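Local coordinates for rhusiopathiae surface protein B (Erysipelothrix rhusiopathiae, PDB 3V10) that probably binds collagen at the bacterial cell wall, this chain being its collagen-binding region, of DEv-IgG fold, within a longer surface adhesin, at residues Ala8-Phe13 with Phe30-Ser35; Phe13-Lys18 with Gln147-Ser152; Lys44-Asp49 with Asp104-Glu109; Phe51-Pro56 with Ile115-Val120; Met73-Lys78 with Gly88-Asn93. One frame throughout, in Å; residues are numbered along the deposited sequence.

Contact 1: Ala8-Phe13 with Phe30-Ser35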
# COMPACT_ATOMS: atom_id res chain seq x y z
N ALA A 8 -23.37 -13.96 -16.03
CA ALA A 8 -22.63 -13.21 -17.05
C ALA A 8 -22.97 -11.72 -17.08
O ALA A 8 -23.34 -11.19 -18.13
CB ALA A 8 -22.89 -13.83 -18.42
N ILE A 9 -22.83 -11.05 -15.94
CA ILE A 9 -23.13 -9.61 -15.86
C ILE A 9 -21.88 -8.75 -15.80
O ILE A 9 -21.98 -7.52 -15.75
CB ILE A 9 -24.00 -9.28 -14.60
CG1 ILE A 9 -23.29 -9.76 -13.33
CG2 ILE A 9 -25.36 -9.92 -14.72
CD1 ILE A 9 -23.83 -9.13 -12.07
N PHE A 10 -20.72 -9.39 -15.84
CA PHE A 10 -19.45 -8.67 -15.76
C PHE A 10 -18.88 -8.34 -17.14
O PHE A 10 -18.44 -9.23 -17.88
CB PHE A 10 -18.48 -9.49 -14.91
CG PHE A 10 -19.07 -9.88 -13.59
CD1 PHE A 10 -19.69 -11.11 -13.42
CD2 PHE A 10 -19.10 -8.97 -12.53
CE1 PHE A 10 -20.33 -11.43 -12.22
CE2 PHE A 10 -19.74 -9.28 -11.34
CZ PHE A 10 -20.35 -10.51 -11.18
N THR A 11 -18.89 -7.05 -17.44
CA THR A 11 -18.45 -6.51 -18.72
C THR A 11 -16.97 -6.14 -18.85
O THR A 11 -16.49 -5.89 -19.96
CB THR A 11 -19.26 -5.26 -19.09
OG1 THR A 11 -19.02 -4.24 -18.11
CG2 THR A 11 -20.75 -5.58 -19.11
N GLN A 12 -16.25 -6.08 -17.73
CA GLN A 12 -14.84 -5.73 -17.77
C GLN A 12 -14.08 -6.33 -16.60
O GLN A 12 -14.63 -6.46 -15.50
CB GLN A 12 -14.67 -4.20 -17.76
CG GLN A 12 -15.17 -3.50 -19.01
CD GLN A 12 -15.06 -1.99 -18.94
OE1 GLN A 12 -14.65 -1.43 -17.92
NE2 GLN A 12 -15.42 -1.31 -20.03
N PHE A 13 -12.83 -6.70 -16.84
CA PHE A 13 -12.00 -7.28 -15.79
C PHE A 13 -10.52 -7.13 -16.12
O PHE A 13 -10.08 -7.55 -17.19
CB PHE A 13 -12.34 -8.76 -15.60
CG PHE A 13 -11.46 -9.46 -14.61
CD1 PHE A 13 -11.21 -8.90 -13.36
CD2 PHE A 13 -10.86 -10.68 -14.93
CE1 PHE A 13 -10.37 -9.54 -12.45
CE2 PHE A 13 -10.02 -11.32 -14.02
CZ PHE A 13 -9.78 -10.75 -12.78
N PHE A 30 -7.40 -4.68 -8.85
CA PHE A 30 -8.37 -5.42 -9.63
C PHE A 30 -9.45 -4.44 -10.05
O PHE A 30 -9.99 -3.70 -9.23
CB PHE A 30 -8.99 -6.54 -8.79
CG PHE A 30 -8.04 -7.66 -8.50
CD1 PHE A 30 -7.91 -8.72 -9.40
CD2 PHE A 30 -7.26 -7.65 -7.36
CE1 PHE A 30 -7.01 -9.75 -9.16
CE2 PHE A 30 -6.35 -8.68 -7.11
CZ PHE A 30 -6.22 -9.73 -8.01
N ASN A 31 -9.74 -4.41 -11.35
CA ASN A 31 -10.77 -3.54 -11.87
C ASN A 31 -11.89 -4.41 -12.42
O ASN A 31 -11.64 -5.35 -13.18
CB ASN A 31 -10.22 -2.66 -12.99
CG ASN A 31 -11.30 -1.88 -13.70
OD1 ASN A 31 -11.85 -0.91 -13.16
ND2 ASN A 31 -11.64 -2.31 -14.91
N LEU A 32 -13.12 -4.11 -12.02
CA LEU A 32 -14.27 -4.89 -12.45
C LEU A 32 -15.45 -3.99 -12.81
O LEU A 32 -15.73 -3.00 -12.13
CB LEU A 32 -14.66 -5.85 -11.32
CG LEU A 32 -15.82 -6.82 -11.52
CD1 LEU A 32 -15.43 -7.90 -12.53
CD2 LEU A 32 -16.18 -7.46 -10.18
N ALA A 33 -16.14 -4.34 -13.89
CA ALA A 33 -17.30 -3.59 -14.32
C ALA A 33 -18.46 -4.55 -14.51
O ALA A 33 -18.25 -5.70 -14.90
CB ALA A 33 -17.00 -2.87 -15.64
N PHE A 34 -19.67 -4.10 -14.22
CA PHE A 34 -20.84 -4.93 -14.39
C PHE A 34 -22.06 -4.11 -14.79
O PHE A 34 -22.03 -2.87 -14.76
CB PHE A 34 -21.12 -5.74 -13.10
CG PHE A 34 -21.44 -4.89 -11.91
CD1 PHE A 34 -22.76 -4.56 -11.61
CD2 PHE A 34 -20.43 -4.43 -11.07
CE1 PHE A 34 -23.06 -3.78 -10.50
CE2 PHE A 34 -20.72 -3.65 -9.96
CZ PHE A 34 -22.04 -3.33 -9.67
N SER A 35 -23.12 -4.79 -15.19
CA SER A 35 -24.34 -4.10 -15.58
C SER A 35 -25.51 -5.06 -15.46
O SER A 35 -25.33 -6.22 -15.11
CB SER A 35 -24.23 -3.60 -17.02
OG SER A 35 -24.09 -4.68 -17.92
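Leu32 and Phe10 form the apolar centre of this antiparallel strand pair. With CG anti to its backbone N (chi1 -178°), Leu32 brings CD1 to 3.8 Å from CD2 of Phe10, and CB of Phe34 approaches the same ring atom at 3.9 Å, so two side chains of one strand flank an aromatic of the other. At the Phe13 end of the pair, Phe13 CE1 and Phe30 CD1 meet at 4.0 Å, two rings side by side and edge against edge. On the other face Ala33 sits under Gln12, the two CB atoms 3.4 Å apart; a methyl suits this spot, since Thr11 and Gln12 both oppose Ala33 in a classic beta bulge. Both their backbone N-H groups make weak bonds to Ala33 O. Sounder bonds lie on either side: Ala33 N to Gln12 O at 3.1 Å, and Ser35 N to Ile9 O at 3.0 Å. Strand 28-35 is thereby held between strand 10-16 and strand 112-123, while Phe10 and Phe34 both meet Phe51 edge-to-face.

Contact 2: Phe13-Lys18 with Gln147-Ser152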
# COMPACT_ATOMS: atom_id res chain seq x y z
N PHE A 13 -12.83 -6.70 -16.84
CA PHE A 13 -12.00 -7.28 -15.79
C PHE A 13 -10.52 -7.13 -16.12
O PHE A 13 -10.08 -7.55 -17.19
CB PHE A 13 -12.34 -8.76 -15.60
CG PHE A 13 -11.46 -9.46 -14.61
CD1 PHE A 13 -11.21 -8.90 -13.36
CD2 PHE A 13 -10.86 -10.68 -14.93
CE1 PHE A 13 -10.37 -9.54 -12.45
CE2 PHE A 13 -10.02 -11.32 -14.02
CZ PHE A 13 -9.78 -10.75 -12.78
N ASP A 14 -9.76 -6.55 -15.20
CA ASP A 14 -8.34 -6.35 -15.43
C ASP A 14 -7.54 -6.31 -14.14
O ASP A 14 -8.02 -5.84 -13.11
CB ASP A 14 -8.12 -5.07 -16.23
CG ASP A 14 -6.73 -4.98 -16.82
OD1 ASP A 14 -6.24 -6.01 -17.34
OD2 ASP A 14 -6.14 -3.89 -16.78
N VAL A 15 -6.30 -6.80 -14.19
CA VAL A 15 -5.42 -6.82 -13.03
C VAL A 15 -4.15 -6.00 -13.26
O VAL A 15 -3.51 -6.11 -14.30
CB VAL A 15 -5.00 -8.26 -12.67
CG1 VAL A 15 -4.15 -8.24 -11.40
CG2 VAL A 15 -6.22 -9.14 -12.50
N ASN A 16 -3.80 -5.19 -12.27
CA ASN A 16 -2.61 -4.35 -12.35
C ASN A 16 -1.90 -4.36 -11.00
O ASN A 16 -2.53 -4.46 -9.95
CB ASN A 16 -3.00 -2.91 -12.73
CG ASN A 16 -3.48 -2.80 -14.17
OD1 ASN A 16 -2.69 -2.89 -15.11
ND2 ASN A 16 -4.78 -2.59 -14.34
N PRO A 17 -0.56 -4.29 -11.00
CA PRO A 17 0.28 -4.21 -12.21
C PRO A 17 0.39 -5.57 -12.90
O PRO A 17 0.11 -6.61 -12.31
CB PRO A 17 1.62 -3.72 -11.67
CG PRO A 17 1.66 -4.34 -10.29
CD PRO A 17 0.26 -4.12 -9.79
N LYS A 18 0.78 -5.56 -14.17
CA LYS A 18 0.94 -6.80 -14.91
C LYS A 18 2.41 -7.18 -14.88
O LYS A 18 3.26 -6.36 -14.53
CB LYS A 18 0.46 -6.64 -16.35
CG LYS A 18 -1.04 -6.42 -16.47
CD LYS A 18 -1.48 -6.32 -17.92
CE LYS A 18 -2.99 -6.16 -18.03
NZ LYS A 18 -3.42 -5.98 -19.44
N GLN A 147 -6.99 -14.37 -15.58
CA GLN A 147 -5.84 -13.58 -16.00
C GLN A 147 -4.71 -13.99 -15.07
O GLN A 147 -4.92 -14.19 -13.87
CB GLN A 147 -6.14 -12.09 -15.88
CG GLN A 147 -7.02 -11.57 -17.02
CD GLN A 147 -7.19 -10.07 -17.00
OE1 GLN A 147 -6.24 -9.33 -16.76
NE2 GLN A 147 -8.41 -9.61 -17.26
N MET A 148 -3.50 -14.13 -15.62
CA MET A 148 -2.36 -14.56 -14.82
C MET A 148 -1.76 -13.49 -13.94
O MET A 148 -1.65 -12.32 -14.31
CB MET A 148 -1.26 -15.15 -15.71
CG MET A 148 0.06 -15.46 -14.98
SD MET A 148 0.10 -16.95 -13.92
CE MET A 148 -0.98 -16.54 -12.70
N ILE A 149 -1.37 -13.91 -12.74
CA ILE A 149 -0.72 -13.06 -11.77
C ILE A 149 0.52 -13.83 -11.37
O ILE A 149 0.44 -15.00 -10.97
CB ILE A 149 -1.61 -12.82 -10.51
CG1 ILE A 149 -2.75 -11.87 -10.87
CG2 ILE A 149 -0.76 -12.27 -9.37
CD1 ILE A 149 -3.66 -11.52 -9.69
N THR A 150 1.68 -13.20 -11.53
CA THR A 150 2.95 -13.81 -11.19
C THR A 150 3.58 -13.01 -10.05
O THR A 150 3.79 -11.80 -10.18
CB THR A 150 3.92 -13.82 -12.40
OG1 THR A 150 4.20 -12.47 -12.80
CG2 THR A 150 3.29 -14.56 -13.56
N ILE A 151 3.86 -13.69 -8.95
CA ILE A 151 4.44 -13.05 -7.78
C ILE A 151 5.80 -13.64 -7.43
O ILE A 151 5.95 -14.85 -7.31
CB ILE A 151 3.52 -13.21 -6.54
CG1 ILE A 151 2.19 -12.48 -6.78
CG2 ILE A 151 4.22 -12.67 -5.29
CD1 ILE A 151 1.16 -12.73 -5.70
N SER A 152 6.78 -12.76 -7.28
CA SER A 152 8.12 -13.20 -6.94
C SER A 152 8.26 -13.53 -5.47
O SER A 152 7.88 -12.75 -4.60
CB SER A 152 9.14 -12.11 -7.30
OG SER A 152 10.41 -12.43 -6.75
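Gln147 NE2 donates to the carbonyl oxygen Phe13 O over 2.7 Å, the one hydrogen bond between the two segments. It ties the strand 10-16 of the Ig-like sheet to the loop leading into strand 150-153, which belongs to a separate small sheet. The bond is bent, 135° at the hydrogen: Phe13 O lies in the amide plane of Gln147, but the donor stands well above the carbonyl plane of Phe13. An extended chain beyond CG (chi2 -174°) carries the amide across, a reach that suits glutamine. The same nitrogen passes 3.5 Å from Phe13 CD2, with ring and amide planes 56° apart. The other amide atom is less well placed, since Gln147 OE1 lies 3.4 Å from Asp14 OD1 and both are acceptors. That carboxylate has partners in its own segment, a hydrogen bond from Asn16 ND2 to OD2 and a long salt bridge from Lys18 NZ to OD1, which may ease the repulsion. Val15 N is buried here without a partner. Away from the amide, the ring of Phe30 touches both Val15 and Ile149. These two branched side chains cross at about a right angle, Val15 CG1 meeting Ile149 CD1 at 3.7 Å.

Contact 3: Lys44-Asp49 with Asp104-Glu109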
# COMPACT_ATOMS: atom_id res chain seq x y z
N LYS A 44 -33.27 -7.29 -13.34
CA LYS A 44 -33.64 -6.20 -12.44
C LYS A 44 -33.02 -6.50 -11.06
O LYS A 44 -33.48 -7.39 -10.34
CB LYS A 44 -35.18 -6.15 -12.34
CG LYS A 44 -35.80 -4.78 -12.02
CD LYS A 44 -36.19 -3.97 -13.29
CE LYS A 44 -34.96 -3.50 -14.13
NZ LYS A 44 -34.44 -4.36 -15.25
N PHE A 45 -31.98 -5.76 -10.71
CA PHE A 45 -31.33 -5.96 -9.42
C PHE A 45 -32.27 -5.54 -8.32
O PHE A 45 -32.93 -4.50 -8.40
CB PHE A 45 -30.02 -5.18 -9.35
CG PHE A 45 -28.96 -5.70 -10.29
CD1 PHE A 45 -28.58 -7.05 -10.26
CD2 PHE A 45 -28.33 -4.85 -11.20
CE1 PHE A 45 -27.59 -7.53 -11.11
CE2 PHE A 45 -27.34 -5.33 -12.06
CZ PHE A 45 -26.97 -6.67 -12.01
N LYS A 46 -32.36 -6.38 -7.29
CA LYS A 46 -33.23 -6.15 -6.14
C LYS A 46 -32.41 -6.01 -4.87
O LYS A 46 -31.33 -6.60 -4.75
CB LYS A 46 -34.17 -7.34 -5.96
CG LYS A 46 -34.93 -7.77 -7.20
CD LYS A 46 -35.97 -6.74 -7.60
CE LYS A 46 -36.80 -7.25 -8.76
NZ LYS A 46 -37.91 -6.32 -9.11
N PRO A 47 -32.92 -5.23 -3.90
CA PRO A 47 -32.18 -5.06 -2.65
C PRO A 47 -31.87 -6.44 -2.08
O PRO A 47 -32.76 -7.28 -1.96
CB PRO A 47 -33.16 -4.29 -1.77
CG PRO A 47 -33.93 -3.49 -2.77
CD PRO A 47 -34.18 -4.47 -3.88
N GLY A 48 -30.60 -6.69 -1.74
CA GLY A 48 -30.23 -7.98 -1.20
C GLY A 48 -29.50 -8.87 -2.20
O GLY A 48 -28.77 -9.77 -1.79
N ASP A 49 -29.71 -8.64 -3.50
CA ASP A 49 -29.01 -9.43 -4.50
C ASP A 49 -27.54 -9.12 -4.28
O ASP A 49 -27.20 -8.04 -3.79
CB ASP A 49 -29.43 -9.05 -5.92
CG ASP A 49 -30.86 -9.47 -6.25
OD1 ASP A 49 -31.44 -10.29 -5.51
OD2 ASP A 49 -31.39 -8.98 -7.27
N ASP A 104 -32.34 1.40 -2.41
CA ASP A 104 -32.53 2.32 -3.52
C ASP A 104 -32.16 1.84 -4.92
O ASP A 104 -32.23 2.62 -5.87
CB ASP A 104 -31.82 3.64 -3.22
CG ASP A 104 -32.51 4.43 -2.13
OD1 ASP A 104 -33.67 4.85 -2.34
OD2 ASP A 104 -31.90 4.62 -1.06
N VAL A 105 -31.77 0.58 -5.06
CA VAL A 105 -31.46 0.09 -6.39
C VAL A 105 -32.77 0.00 -7.15
O VAL A 105 -32.79 -0.06 -8.38
CB VAL A 105 -30.78 -1.30 -6.34
CG1 VAL A 105 -31.76 -2.35 -5.86
CG2 VAL A 105 -30.22 -1.65 -7.72
N LEU A 106 -33.87 0.03 -6.41
CA LEU A 106 -35.21 -0.05 -7.00
C LEU A 106 -35.62 1.25 -7.69
O LEU A 106 -36.72 1.34 -8.25
CB LEU A 106 -36.22 -0.40 -5.91
CG LEU A 106 -36.03 -1.75 -5.21
CD1 LEU A 106 -37.07 -1.94 -4.10
CD2 LEU A 106 -36.15 -2.85 -6.26
N GLN A 107 -34.74 2.24 -7.66
CA GLN A 107 -34.99 3.54 -8.27
C GLN A 107 -34.71 3.57 -9.77
O GLN A 107 -35.53 4.01 -10.58
CB GLN A 107 -34.09 4.59 -7.61
CG GLN A 107 -34.17 4.67 -6.08
CD GLN A 107 -35.29 5.59 -5.59
OE1 GLN A 107 -36.47 5.24 -5.62
NE2 GLN A 107 -34.90 6.78 -5.13
N LEU A 108 -33.52 3.08 -10.11
CA LEU A 108 -33.02 3.08 -11.48
C LEU A 108 -33.54 2.02 -12.45
O LEU A 108 -33.90 0.90 -12.07
CB LEU A 108 -31.50 3.05 -11.44
CG LEU A 108 -30.88 3.98 -10.39
CD1 LEU A 108 -29.36 3.89 -10.48
CD2 LEU A 108 -31.33 5.42 -10.61
N GLU A 109 -33.55 2.41 -13.72
CA GLU A 109 -33.98 1.57 -14.82
C GLU A 109 -32.81 0.74 -15.31
O GLU A 109 -32.90 -0.48 -15.33
CB GLU A 109 -34.51 2.44 -15.97
CG GLU A 109 -35.86 3.10 -15.69
CD GLU A 109 -36.36 3.93 -16.86
OE1 GLU A 109 -35.73 4.96 -17.19
OE2 GLU A 109 -37.39 3.55 -17.46
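Pro47 and Leu106 make the tight part of this contact between two loops at one end of the Ig-like domain. Pro47 occupies the second position of a type II beta turn, Lys46 to Asp49, where its fixed phi suits the bend; Gly48 follows with a positive phi (104°) at which a CB would press against the preceding carbonyl oxygen. The turn sets CD and CG of the proline against a 3-10 segment: Pro47 CD lies 3.5 Å from Leu106 CD2, closer than usual for two carbons, and Pro47 CG rests 3.7 Å from Leu106 CD1. The two methyls of buried Val105 divide. CG1, between the backbone N and the carbonyl carbon (chi1 68°), lies 3.5 Å from Phe45 O; CG2 lies 3.9 Å from Phe45 CB. The ring of Phe45 stacks on Phe101 and meets Tyr4 edge-to-face. The solvent side is looser. The side chain of Lys46 touches with its aliphatic CD, 4.1 Å from Leu106 CD2, and Lys44 passes CE at 3.8 Å from Glu109 O, long flexible chains that suit an exposed margin. Within the turn, Lys46 N donates to Asp49 OD2 over 2.8 Å, coming from above the carboxylate plane.

Contact 4: Phe51-Pro56 with Ile115-Val120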
# COMPACT_ATOMS: atom_id res chain seq x y z
N PHE A 51 -23.04 -10.50 -5.17
CA PHE A 51 -22.04 -11.29 -5.86
C PHE A 51 -20.79 -11.24 -4.99
O PHE A 51 -20.58 -10.29 -4.23
CB PHE A 51 -21.74 -10.84 -7.30
CG PHE A 51 -21.28 -9.41 -7.44
CD1 PHE A 51 -22.18 -8.42 -7.82
CD2 PHE A 51 -19.94 -9.09 -7.30
CE1 PHE A 51 -21.73 -7.12 -8.07
CE2 PHE A 51 -19.49 -7.79 -7.55
CZ PHE A 51 -20.38 -6.81 -7.93
N ASP A 52 -19.99 -12.29 -5.08
CA ASP A 52 -18.79 -12.40 -4.28
C ASP A 52 -17.52 -12.49 -5.09
O ASP A 52 -17.45 -13.17 -6.11
CB ASP A 52 -18.90 -13.63 -3.38
CG ASP A 52 -20.02 -13.50 -2.37
OD1 ASP A 52 -19.93 -12.60 -1.51
OD2 ASP A 52 -20.99 -14.29 -2.44
N LEU A 53 -16.50 -11.80 -4.60
CA LEU A 53 -15.19 -11.80 -5.24
C LEU A 53 -14.26 -12.61 -4.34
O LEU A 53 -14.33 -12.51 -3.12
CB LEU A 53 -14.67 -10.37 -5.38
CG LEU A 53 -15.61 -9.41 -6.13
CD1 LEU A 53 -15.00 -8.01 -6.18
CD2 LEU A 53 -15.86 -9.93 -7.53
N THR A 54 -13.40 -13.42 -4.95
CA THR A 54 -12.46 -14.23 -4.19
C THR A 54 -11.04 -14.04 -4.69
O THR A 54 -10.69 -14.51 -5.77
CB THR A 54 -12.81 -15.73 -4.29
OG1 THR A 54 -14.18 -15.92 -3.90
CG2 THR A 54 -11.91 -16.55 -3.38
N LEU A 55 -10.23 -13.35 -3.90
CA LEU A 55 -8.84 -13.12 -4.26
C LEU A 55 -8.12 -14.47 -4.26
O LEU A 55 -8.41 -15.34 -3.43
CB LEU A 55 -8.21 -12.14 -3.27
CG LEU A 55 -8.74 -10.71 -3.39
CD1 LEU A 55 -8.38 -9.90 -2.15
CD2 LEU A 55 -8.19 -10.05 -4.66
N PRO A 56 -7.18 -14.66 -5.18
CA PRO A 56 -6.43 -15.92 -5.30
C PRO A 56 -5.42 -16.18 -4.19
O PRO A 56 -5.04 -15.28 -3.45
CB PRO A 56 -5.75 -15.78 -6.66
CG PRO A 56 -5.40 -14.31 -6.67
CD PRO A 56 -6.66 -13.65 -6.12
N ILE A 115 -15.91 -1.45 -9.94
CA ILE A 115 -15.28 -1.68 -8.65
C ILE A 115 -13.79 -1.73 -8.87
O ILE A 115 -13.30 -2.47 -9.73
CB ILE A 115 -15.72 -3.03 -8.03
CG1 ILE A 115 -17.21 -3.00 -7.72
CG2 ILE A 115 -14.90 -3.29 -6.76
CD1 ILE A 115 -17.74 -4.31 -7.15
N ASN A 116 -13.05 -0.93 -8.10
CA ASN A 116 -11.60 -0.91 -8.19
C ASN A 116 -11.11 -1.40 -6.84
O ASN A 116 -11.03 -0.64 -5.88
CB ASN A 116 -11.12 0.50 -8.50
CG ASN A 116 -11.51 0.95 -9.90
OD1 ASN A 116 -10.84 0.62 -10.88
ND2 ASN A 116 -12.62 1.68 -9.99
N LEU A 117 -10.80 -2.69 -6.78
CA LEU A 117 -10.36 -3.35 -5.56
C LEU A 117 -8.85 -3.34 -5.37
O LEU A 117 -8.10 -3.61 -6.30
CB LEU A 117 -10.87 -4.79 -5.55
CG LEU A 117 -10.44 -5.74 -4.43
CD1 LEU A 117 -11.01 -5.30 -3.10
CD2 LEU A 117 -10.93 -7.15 -4.77
N LYS A 118 -8.41 -3.02 -4.16
CA LYS A 118 -6.99 -2.99 -3.84
C LYS A 118 -6.69 -4.19 -2.96
O LYS A 118 -7.46 -4.49 -2.05
CB LYS A 118 -6.65 -1.69 -3.11
CG LYS A 118 -7.03 -0.44 -3.89
CD LYS A 118 -6.41 -0.47 -5.28
CE LYS A 118 -6.83 0.72 -6.12
NZ LYS A 118 -6.27 1.99 -5.59
N SER A 119 -5.57 -4.86 -3.22
CA SER A 119 -5.21 -6.02 -2.42
C SER A 119 -3.74 -6.03 -2.03
O SER A 119 -2.92 -5.34 -2.65
CB SER A 119 -5.54 -7.31 -3.17
OG SER A 119 -4.68 -7.49 -4.29
N VAL A 120 -3.42 -6.79 -1.00
CA VAL A 120 -2.05 -6.93 -0.52
C VAL A 120 -1.79 -8.42 -0.40
O VAL A 120 -2.71 -9.20 -0.15
CB VAL A 120 -1.87 -6.25 0.87
CG1 VAL A 120 -2.91 -6.78 1.85
CG2 VAL A 120 -0.47 -6.49 1.39
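Leu55, just past strand 50-54, packs on Leu117 and Ser119 of strand 112-123 in the apolar interior. Its CB points at the opposite segment, and CG stands anti to the carbonyl carbon (chi1 -70°), from where the two methyls divide the work. CD1 touches Ser119 CB at 4.0 Å; CD2 meets Leu117 CD2 at 4.0 Å and lies 4.1 Å from Ser119 CB as well. A small serine suits this place, its CB lying against both leucine methyls, while its hydroxyl is hydrogen-bonded to Ile28 O. Further back Leu53 CD1 comes within 4.4 Å of Leu117 CD2, a looser touch. At the far end Phe51 and Ile115 meet tip to tip, Phe51 CZ being 3.7 Å from Ile115 CD1, which sits at the edge of the ring. That ring also stacks on Phe99. Leu53 CA and Leu117 CA stand 9.7 Å apart, too far for backbone pairing, as in facing layers of an Ig-like sandwich, and the touches are carbon on carbon. The attraction is therefore dispersion and burial, without directional bonds to fix the spacing.

Contact 5: Met73-Lys78 with Gly88-Asn93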
# COMPACT_ATOMS: atom_id res chain seq x y z
N MET A 73 -18.05 -0.48 3.11
CA MET A 73 -17.89 0.73 2.32
C MET A 73 -19.14 0.91 1.47
O MET A 73 -19.59 -0.02 0.80
CB MET A 73 -16.65 0.62 1.41
CG MET A 73 -16.43 1.83 0.50
SD MET A 73 -14.98 1.74 -0.60
CE MET A 73 -15.73 1.15 -2.08
N PRO A 74 -19.74 2.10 1.50
CA PRO A 74 -20.94 2.29 0.68
C PRO A 74 -20.59 2.47 -0.79
O PRO A 74 -19.49 2.91 -1.12
CB PRO A 74 -21.57 3.55 1.28
CG PRO A 74 -20.35 4.35 1.68
CD PRO A 74 -19.46 3.30 2.32
N VAL A 75 -21.52 2.10 -1.67
CA VAL A 75 -21.30 2.28 -3.09
C VAL A 75 -22.42 3.23 -3.50
O VAL A 75 -23.60 2.88 -3.45
CB VAL A 75 -21.41 0.97 -3.87
CG1 VAL A 75 -21.07 1.21 -5.33
CG2 VAL A 75 -20.46 -0.06 -3.28
N LEU A 76 -22.04 4.44 -3.89
CA LEU A 76 -23.01 5.47 -4.24
C LEU A 76 -23.31 5.66 -5.72
O LEU A 76 -22.51 5.30 -6.59
CB LEU A 76 -22.54 6.81 -3.66
CG LEU A 76 -22.09 6.76 -2.20
CD1 LEU A 76 -21.47 8.10 -1.81
CD2 LEU A 76 -23.29 6.44 -1.32
N ALA A 77 -24.47 6.23 -5.99
CA ALA A 77 -24.93 6.54 -7.34
C ALA A 77 -25.28 8.03 -7.35
O ALA A 77 -25.54 8.61 -6.29
CB ALA A 77 -26.15 5.70 -7.69
N LYS A 78 -25.30 8.65 -8.53
CA LYS A 78 -25.61 10.07 -8.64
C LYS A 78 -26.84 10.32 -9.51
O LYS A 78 -27.55 9.39 -9.89
CB LYS A 78 -24.41 10.83 -9.22
N GLY A 88 -25.34 0.37 -3.19
CA GLY A 88 -24.71 -0.88 -2.83
C GLY A 88 -23.84 -0.76 -1.62
O GLY A 88 -23.61 0.33 -1.09
N GLU A 89 -23.33 -1.90 -1.17
CA GLU A 89 -22.47 -1.95 -0.01
C GLU A 89 -21.42 -3.03 -0.21
O GLU A 89 -21.74 -4.16 -0.58
CB GLU A 89 -23.32 -2.26 1.23
CG GLU A 89 -22.57 -2.34 2.53
CD GLU A 89 -23.52 -2.52 3.70
OE1 GLU A 89 -24.38 -1.64 3.90
OE2 GLU A 89 -23.42 -3.54 4.41
N LEU A 90 -20.16 -2.67 0.01
CA LEU A 90 -19.06 -3.61 -0.12
C LEU A 90 -18.56 -4.01 1.26
O LEU A 90 -18.30 -3.15 2.10
CB LEU A 90 -17.89 -3.00 -0.89
CG LEU A 90 -17.95 -2.97 -2.42
CD1 LEU A 90 -16.77 -2.16 -2.93
CD2 LEU A 90 -17.92 -4.39 -2.97
N THR A 91 -18.44 -5.31 1.48
CA THR A 91 -17.93 -5.81 2.75
C THR A 91 -16.62 -6.54 2.46
O THR A 91 -16.57 -7.46 1.64
CB THR A 91 -18.92 -6.78 3.42
OG1 THR A 91 -20.14 -6.08 3.73
CG2 THR A 91 -18.32 -7.33 4.71
N PHE A 92 -15.56 -6.10 3.12
CA PHE A 92 -14.24 -6.69 2.92
C PHE A 92 -13.98 -7.75 4.00
O PHE A 92 -13.90 -7.43 5.18
CB PHE A 92 -13.18 -5.58 2.98
CG PHE A 92 -13.42 -4.49 1.98
CD1 PHE A 92 -12.87 -4.55 0.70
CD2 PHE A 92 -14.24 -3.42 2.29
CE1 PHE A 92 -13.15 -3.57 -0.25
CE2 PHE A 92 -14.53 -2.43 1.35
CZ PHE A 92 -13.98 -2.51 0.08
N ASN A 93 -13.86 -9.00 3.56
CA ASN A 93 -13.63 -10.12 4.47
C ASN A 93 -12.37 -10.90 4.09
O ASN A 93 -12.45 -12.05 3.65
CB ASN A 93 -14.84 -11.06 4.44
CG ASN A 93 -16.12 -10.38 4.93
OD1 ASN A 93 -17.19 -10.58 4.36
ND2 ASN A 93 -16.01 -9.60 5.99
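Leu90 N donates to Met73 O over 2.8 Å in an almost perfectly straight bond (179° at the hydrogen), and Met73 N returns one to Leu90 O at 2.9 Å. Two residues along the beta hairpin formed by strands 71-77 and 85-93, Val75 N meets Gly88 O at 2.8 Å, and Gly88 N bonds to Val75 O at 3.1 Å. Met73-Leu90 and Val75-Gly88 are thus the hydrogen-bonded pairs; Pro74, which has no N-H to give, takes the non-hydrogen-bonded place opposite Glu89. Glycine suits position 88 because a CB there would come tight against Val75 CB. The packing lies on the face of Met73, Val75 and Leu90. CG of Met73 stands anti to the backbone N (chi1 178°), and the side chain runs beside that of Leu90, Met73 CE ending 3.6 Å from Leu90 CD1. Val75 CG2 reaches Leu90 CG at 3.9 Å. The ring edge of Phe92 meets Met73 in plane, its CE2 3.7 Å from Met73 CB. Ala312 on strand 311-315 touches Met73, Val75 and Leu90, and Phe99 adjoins Val75 and Leu90. Backbone bonds set the register, while the flexible thioether and branched aliphatic groups give this face an apolar character.

From the N terminus, contact 1 closes first, pairing strand 10-16 with strand 28-35. Contact 2 starts on the same first strand, shares Phe13, and crosses contact 1; its long loop, closed only at 147-152, encloses contacts 3, 4 and 5. Contact 3 opens at 44-49 and contact 4 at 51-56, and these two cross, since 104-109 comes before 115-120. Contact 5, the short hairpin 73-78 with 88-93, nests inside both. Contact 4 links contacts 1 and 5: Leu55 packs on Phe30 of contact 1, while Ile115 and Leu117 touch Leu90 and Phe92 of contact 5. Contact 3 ties loops at one end, about 32 Å between centres from contact 2.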